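Local atomic coordinates of desulfoferrodoxin (Rbo) (Treponema pallidum subsp. pallidum str. Nichols, PDB entry 1Y07), a protein that reduces superoxide to hydrogen peroxide at a mononuclear iron centre, as a class III superoxide reductase. Residues L83-G88 and A108-L113; Q90-P95 and V102-T107. All coordinates share one frame; numbering follows the deposited sequence.

Interaction 1. Residues L83-G88 and A108-L113; sequences LKTRKG and ADDQVL
Two backbone hydrogen bonds set the register between L83-G88 and A108-L113. Leu-113 N donates to Lys-84 O at 2.9 Å, meeting a lone pair in the carbonyl plane, and Arg-86 N donates to Gln-111 O at 2.8 Å, arriving nearly along the C=O axis. Between them Thr-85 and Val-112 form an antiparallel, non-hydrogen-bonded pair.

The carboxylate of Asp-110 carries the side-chain bonding. With CG anti to its own backbone N (chi1 -155°), it swings in under the turn that follows Thr-85. OD2 takes the hydroxyl of Thr-85 on its syn lone pair, OG1 to OD2 being 2.6 Å. OD1 accepts Lys-87 N at 3.0 Å, the donor standing above the carboxylate plane, and receives a weak bond from Gln-111 N as well. Thr-85 OG1 sits between its backbone N and carbonyl carbon (chi1 68°), where it also accepts a weak bond from Gly-88 N. Arg-86 and Lys-87 have type I turn angles, and Thr-85 N bonds to Gly-88 O across the base of this two-residue hairpin loop, which joins strands 78-85 and 88-93 in the immunoglobulin-like domain. The carboxylate thus grips the hairpin tip through its backbone as well as its hydroxyl.

One salt bridge lies farther out: Lys-87, bent at chi2 and chi4, brings NZ to the anti lone pair of Asp-109 OD2 at 2.7 Å.

Apolar contact flanks the polar centre. Leu-83 CD1 meets Val-112 CG2 at 3.6 Å, the two side chains crossing at about a right angle. Leu-113 packs CD1 over Thr-85 O at 3.7 Å and sets CD2 across Arg-86 CG, while the ammonium of Lys-84 turns elsewhere, bonding to Arg-3 O.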
loop_
_atom_site.group_PDB
_atom_site.type_symbol
_atom_site.label_atom_id
_atom_site.label_comp_id
_atom_site.label_asym_id
_atom_site.label_seq_id
_atom_site.Cartn_x
_atom_site.Cartn_y
_atom_site.Cartn_z
ATOM N N LEU B 83 0.685 0.067 7.553
ATOM C CA LEU B 83 1.847 -0.497 8.189
ATOM C C LEU B 83 2.990 -0.447 7.241
ATOM O O LEU B 83 2.873 -0.891 6.094
ATOM C CB LEU B 83 1.562 -1.954 8.542
ATOM C CG LEU B 83 2.405 -2.582 9.632
ATOM C CD1 LEU B 83 2.222 -1.930 10.925
ATOM C CD2 LEU B 83 2.122 -4.095 9.655
ATOM N N LYS B 84 4.084 0.159 7.678
ATOM C CA LYS B 84 5.305 0.056 6.935
ATOM C C LYS B 84 6.143 -1.035 7.610
ATOM O O LYS B 84 6.268 -1.025 8.822
ATOM C CB LYS B 84 6.099 1.376 6.951
ATOM C CG LYS B 84 7.474 1.144 6.320
ATOM C CD LYS B 84 8.239 2.403 6.040
ATOM C CE LYS B 84 8.789 3.044 7.239
ATOM N NZ LYS B 84 9.595 4.227 6.819
ATOM N N THR B 85 6.666 -1.964 6.830
ATOM C CA THR B 85 7.539 -3.024 7.293
ATOM C C THR B 85 8.844 -2.927 6.522
ATOM O O THR B 85 8.990 -2.122 5.584
ATOM C CB THR B 85 6.918 -4.420 7.111
ATOM O OG1 THR B 85 6.813 -4.747 5.721
ATOM C CG2 THR B 85 5.457 -4.477 7.621
ATOM N N ARG B 86 9.802 -3.761 6.921
ATOM C CA ARG B 86 11.102 -3.795 6.260
ATOM C C ARG B 86 10.979 -4.122 4.786
ATOM O O ARG B 86 11.686 -3.528 3.950
ATOM C CB ARG B 86 12.061 -4.764 6.981
ATOM C CG ARG B 86 12.650 -4.141 8.298
ATOM C CD ARG B 86 14.015 -4.710 8.761
ATOM N NE ARG B 86 15.096 -3.735 8.557
ATOM C CZ ARG B 86 16.383 -3.918 8.906
ATOM N NH1 ARG B 86 16.789 -5.051 9.509
ATOM N NH2 ARG B 86 17.284 -2.948 8.669
ATOM N N LYS B 87 10.084 -5.058 4.470
ATOM C CA LYS B 87 9.935 -5.592 3.093
ATOM C C LYS B 87 8.883 -4.905 2.252
ATOM O O LYS B 87 8.895 -5.059 1.051
ATOM C CB LYS B 87 9.690 -7.113 3.102
ATOM C CG LYS B 87 10.765 -7.854 3.837
ATOM C CD LYS B 87 12.188 -7.676 3.222
ATOM C CE LYS B 87 13.233 -8.650 3.755
ATOM N NZ LYS B 87 13.129 -9.943 2.984
ATOM N N GLY B 88 7.998 -4.151 2.877
ATOM C CA GLY B 88 6.904 -3.530 2.181
ATOM C C GLY B 88 5.972 -2.650 2.981
ATOM O O GLY B 88 6.326 -2.093 4.021
ATOM N N ALA B 108 7.856 -14.521 7.248
ATOM C CA ALA B 108 8.884 -14.774 8.263
ATOM C C ALA B 108 10.120 -13.893 8.135
ATOM O O ALA B 108 10.794 -13.635 9.130
ATOM C CB ALA B 108 9.283 -16.246 8.248
ATOM N N ASP B 109 10.347 -13.366 6.935
ATOM C CA ASP B 109 11.532 -12.582 6.649
ATOM C C ASP B 109 11.282 -11.104 6.866
ATOM O O ASP B 109 12.214 -10.298 6.727
ATOM C CB ASP B 109 11.977 -12.803 5.223
ATOM C CG ASP B 109 10.877 -12.412 4.217
ATOM O OD1 ASP B 109 9.847 -13.085 4.172
ATOM O OD2 ASP B 109 10.970 -11.465 3.464
ATOM N N ASP B 110 10.062 -10.739 7.242
ATOM C CA ASP B 110 9.636 -9.345 7.335
ATOM C C ASP B 110 9.579 -8.962 8.791
ATOM O O ASP B 110 9.500 -9.852 9.692
ATOM C CB ASP B 110 8.281 -9.157 6.666
ATOM C CG ASP B 110 8.052 -7.722 6.199
ATOM O OD1 ASP B 110 8.943 -6.875 6.495
ATOM O OD2 ASP B 110 7.021 -7.369 5.591
ATOM N N GLN B 111 9.753 -7.664 9.049
ATOM C CA GLN B 111 9.633 -7.109 10.392
ATOM C C GLN B 111 8.958 -5.760 10.336
ATOM O O GLN B 111 9.141 -5.028 9.365
ATOM C CB GLN B 111 11.025 -6.955 11.072
ATOM C CG GLN B 111 11.792 -8.260 11.147
ATOM C CD GLN B 111 13.171 -8.149 11.699
ATOM O OE1 GLN B 111 13.441 -8.675 12.786
ATOM N NE2 GLN B 111 14.088 -7.536 10.939
ATOM N N VAL B 112 8.160 -5.432 11.341
ATOM C CA VAL B 112 7.442 -4.155 11.334
ATOM C C VAL B 112 8.369 -2.977 11.560
ATOM O O VAL B 112 9.337 -3.104 12.324
ATOM C CB VAL B 112 6.334 -4.164 12.399
ATOM C CG1 VAL B 112 6.893 -4.145 13.763
ATOM C CG2 VAL B 112 5.416 -2.975 12.226
ATOM N N LEU B 113 8.066 -1.819 10.960
ATOM C CA LEU B 113 8.787 -0.556 11.223
ATOM C C LEU B 113 7.921 0.512 11.872
ATOM O O LEU B 113 8.335 1.150 12.836
ATOM C CB LEU B 113 9.401 0.021 9.953
ATOM C CG LEU B 113 10.553 -0.784 9.353
ATOM C CD1 LEU B 113 10.972 -0.182 8.023
ATOM C CD2 LEU B 113 11.771 -0.861 10.301
#

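Interaction 2. Residues Q90-P95 and V102-T107; sequences QLKELP and VTFALT
Lys-92 and Gln-90, two residues apart on the same face of their strand, each reach across to a backbone carbonyl of V102-T107. The extended Lys-92 chain delivers NZ to Thr-103 O at 2.9 Å, nearly along the C=O axis; NZ has a second, weak hydrogen bond to Thr-107 OG1 of the second subunit. Gln-90 NE2 donates to Ala-105 O, also at 2.9 Å; the acceptor lies close to the plane of the Gln-90 amide, yet the donor stands above the carbonyl plane, off its lone pairs. At the other end of that amide a water accepts from Ala-105 N and lies 2.8 Å from Gln-90 OE1, where it can donate, though other acceptors compete for its protons. This is consistent with the modelled flip of the buried amide, NE2 toward Ala-105 O.

The CD2-CE2 side of Phe-104 meets both long side chains. Gln-90 slides past it in the opposite direction, with OE1 at the ring edge, 3.5 Å from CD2, and the amide turned 84° from the ring plane. Gln-90 CB touches the same ring side, while Lys-92 CG approaches Phe-104 CE2 at 3.7 Å.

Toward the far end the contact becomes wholly apolar. Val-102 CG2, anti to its backbone N, rests on Lys-92 CD at 3.8 Å, and Leu-94 CD1 lies against Val-102 CB at 3.9 Å.

The axes of strands 90-93 and 102-105 come no closer than 8.5 Å, so this is face-to-face packing between the two sheets of a beta-sandwich. Strand 88-93 hydrogen-bonds to strand 78-85 and, through Gln-90 and Leu-91, pairs with a strand of the second subunit; strand 101-105 pairs with strand 60-65, and Val-81 and Leu-83 of strand 78-85 pack against Phe-104.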
loop_
_atom_site.group_PDB
_atom_site.type_symbol
_atom_site.label_atom_id
_atom_site.label_comp_id
_atom_site.label_asym_id
_atom_site.label_seq_id
_atom_site.Cartn_x
_atom_site.Cartn_y
_atom_site.Cartn_z
ATOM N N GLN B 90 1.509 -2.125 3.883
ATOM C CA GLN B 90 0.144 -2.623 3.852
ATOM C C GLN B 90 -0.816 -1.531 4.273
ATOM O O GLN B 90 -0.459 -0.633 5.016
ATOM C CB GLN B 90 -0.055 -3.758 4.837
ATOM C CG GLN B 90 0.946 -4.845 4.627
ATOM C CD GLN B 90 0.498 -6.202 5.288
ATOM O OE1 GLN B 90 -0.632 -6.548 5.212
ATOM N NE2 GLN B 90 1.445 -6.906 5.917
ATOM N N LEU B 91 -2.039 -1.618 3.784
ATOM C CA LEU B 91 -3.061 -0.725 4.244
ATOM C C LEU B 91 -4.369 -1.472 4.281
ATOM O O LEU B 91 -4.704 -2.220 3.368
ATOM C CB LEU B 91 -3.101 0.546 3.409
ATOM C CG LEU B 91 -4.033 1.698 3.861
ATOM C CD1 LEU B 91 -3.535 3.049 3.372
ATOM C CD2 LEU B 91 -5.387 1.377 3.370
ATOM N N LYS B 92 -5.069 -1.340 5.405
ATOM C CA LYS B 92 -6.412 -1.888 5.540
ATOM C C LYS B 92 -7.354 -0.828 6.051
ATOM O O LYS B 92 -7.072 -0.134 7.043
ATOM C CB LYS B 92 -6.410 -3.068 6.569
ATOM C CG LYS B 92 -5.686 -4.318 6.083
ATOM C CD LYS B 92 -5.747 -5.490 7.069
ATOM C CE LYS B 92 -5.452 -6.822 6.426
ATOM N NZ LYS B 92 -5.641 -7.920 7.307
ATOM N N GLU B 93 -8.497 -0.715 5.396
ATOM C CA GLU B 93 -9.568 0.133 5.902
ATOM C C GLU B 93 -10.248 -0.586 7.066
ATOM O O GLU B 93 -10.320 -1.805 7.101
ATOM C CB GLU B 93 -10.556 0.457 4.794
ATOM C CG GLU B 93 -9.894 1.265 3.706
ATOM C CD GLU B 93 -10.760 1.595 2.486
ATOM O OE1 GLU B 93 -11.789 0.920 2.286
ATOM O OE2 GLU B 93 -10.381 2.517 1.707
ATOM N N LEU B 94 -10.726 0.159 8.038
ATOM C CA LEU B 94 -11.436 -0.401 9.196
ATOM C C LEU B 94 -12.989 -0.317 9.035
ATOM O O LEU B 94 -13.499 0.733 8.668
ATOM C CB LEU B 94 -11.046 0.423 10.431
ATOM C CG LEU B 94 -9.838 -0.137 11.194
ATOM C CD1 LEU B 94 -8.533 0.019 10.459
ATOM C CD2 LEU B 94 -9.717 0.551 12.525
ATOM N N PRO B 95 -13.737 -1.404 9.270
ATOM C CA PRO B 95 -15.209 -1.330 9.299
ATOM C C PRO B 95 -15.628 -0.322 10.350
ATOM O O PRO B 95 -15.149 -0.419 11.492
ATOM C CB PRO B 95 -15.617 -2.756 9.692
ATOM C CG PRO B 95 -14.496 -3.586 9.177
ATOM C CD PRO B 95 -13.277 -2.779 9.474
ATOM N N VAL B 102 -6.998 -3.367 13.894
ATOM C CA VAL B 102 -6.875 -4.272 12.742
ATOM C C VAL B 102 -5.560 -5.029 12.834
ATOM O O VAL B 102 -4.640 -4.577 13.470
ATOM C CB VAL B 102 -6.989 -3.462 11.425
ATOM C CG1 VAL B 102 -5.706 -2.678 11.164
ATOM C CG2 VAL B 102 -7.460 -4.352 10.255
ATOM N N THR B 103 -5.490 -6.192 12.232
ATOM C CA THR B 103 -4.316 -6.992 12.278
ATOM C C THR B 103 -3.790 -7.200 10.849
ATOM O O THR B 103 -4.559 -7.325 9.888
ATOM C CB THR B 103 -4.655 -8.324 12.849
ATOM O OG1 THR B 103 -5.170 -8.105 14.180
ATOM C CG2 THR B 103 -3.382 -9.242 13.006
ATOM N N PHE B 104 -2.481 -7.225 10.737
ATOM C CA PHE B 104 -1.782 -7.487 9.508
ATOM C C PHE B 104 -0.964 -8.746 9.718
ATOM O O PHE B 104 -0.536 -9.003 10.838
ATOM C CB PHE B 104 -0.827 -6.352 9.253
ATOM C CG PHE B 104 -1.519 -5.022 9.071
ATOM C CD1 PHE B 104 -1.718 -4.182 10.153
ATOM C CD2 PHE B 104 -1.934 -4.613 7.835
ATOM C CE1 PHE B 104 -2.359 -2.936 10.015
ATOM C CE2 PHE B 104 -2.555 -3.345 7.689
ATOM C CZ PHE B 104 -2.777 -2.543 8.783
ATOM N N ALA B 105 -0.692 -9.481 8.649
ATOM C CA ALA B 105 0.229 -10.609 8.661
ATOM C C ALA B 105 1.501 -10.353 7.876
ATOM O O ALA B 105 1.443 -9.673 6.801
ATOM C CB ALA B 105 -0.502 -11.820 8.093
ATOM N N LEU B 106 2.636 -10.856 8.379
ATOM C CA LEU B 106 3.956 -10.694 7.806
ATOM C C LEU B 106 4.507 -12.048 7.422
ATOM O O LEU B 106 4.180 -13.061 8.045
ATOM C CB LEU B 106 4.883 -9.938 8.822
ATOM C CG LEU B 106 4.800 -8.386 8.817
ATOM C CD1 LEU B 106 3.381 -7.850 9.136
ATOM C CD2 LEU B 106 5.859 -7.760 9.759
ATOM N N THR B 107 5.350 -12.082 6.411
ATOM C CA THR B 107 6.143 -13.235 6.105
ATOM C C THR B 107 7.294 -13.332 7.143
ATOM O O THR B 107 7.640 -12.376 7.846
ATOM C CB THR B 107 6.676 -13.224 4.715
ATOM O OG1 THR B 107 7.310 -11.961 4.438
ATOM C CG2 THR B 107 5.511 -13.289 3.703
HETATM O O HOH W 1 -1.714 -9.015 5.901
#

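Overall arrangement
Interaction 2 is nested, along the chain, inside the loop closed by interaction 1, and their centres lie 12 Å apart. Interaction 1 works within one sheet, joining neighbouring strands 78-85 and 112-119 where they run out into turns; it is partly buried, combining backbone pairing with a buried carboxylate and an exposed salt bridge. Interaction 2 is buried and spans two sheets, with long side chains doing what backbone pairing cannot across that gap. Strands 78-85 and 88-93 link the two, probably through a Leu-83 N to Gln-90 O hydrogen bond, while Leu-83 and Leu-106 pack from one contact into the other. Both also touch the second subunit.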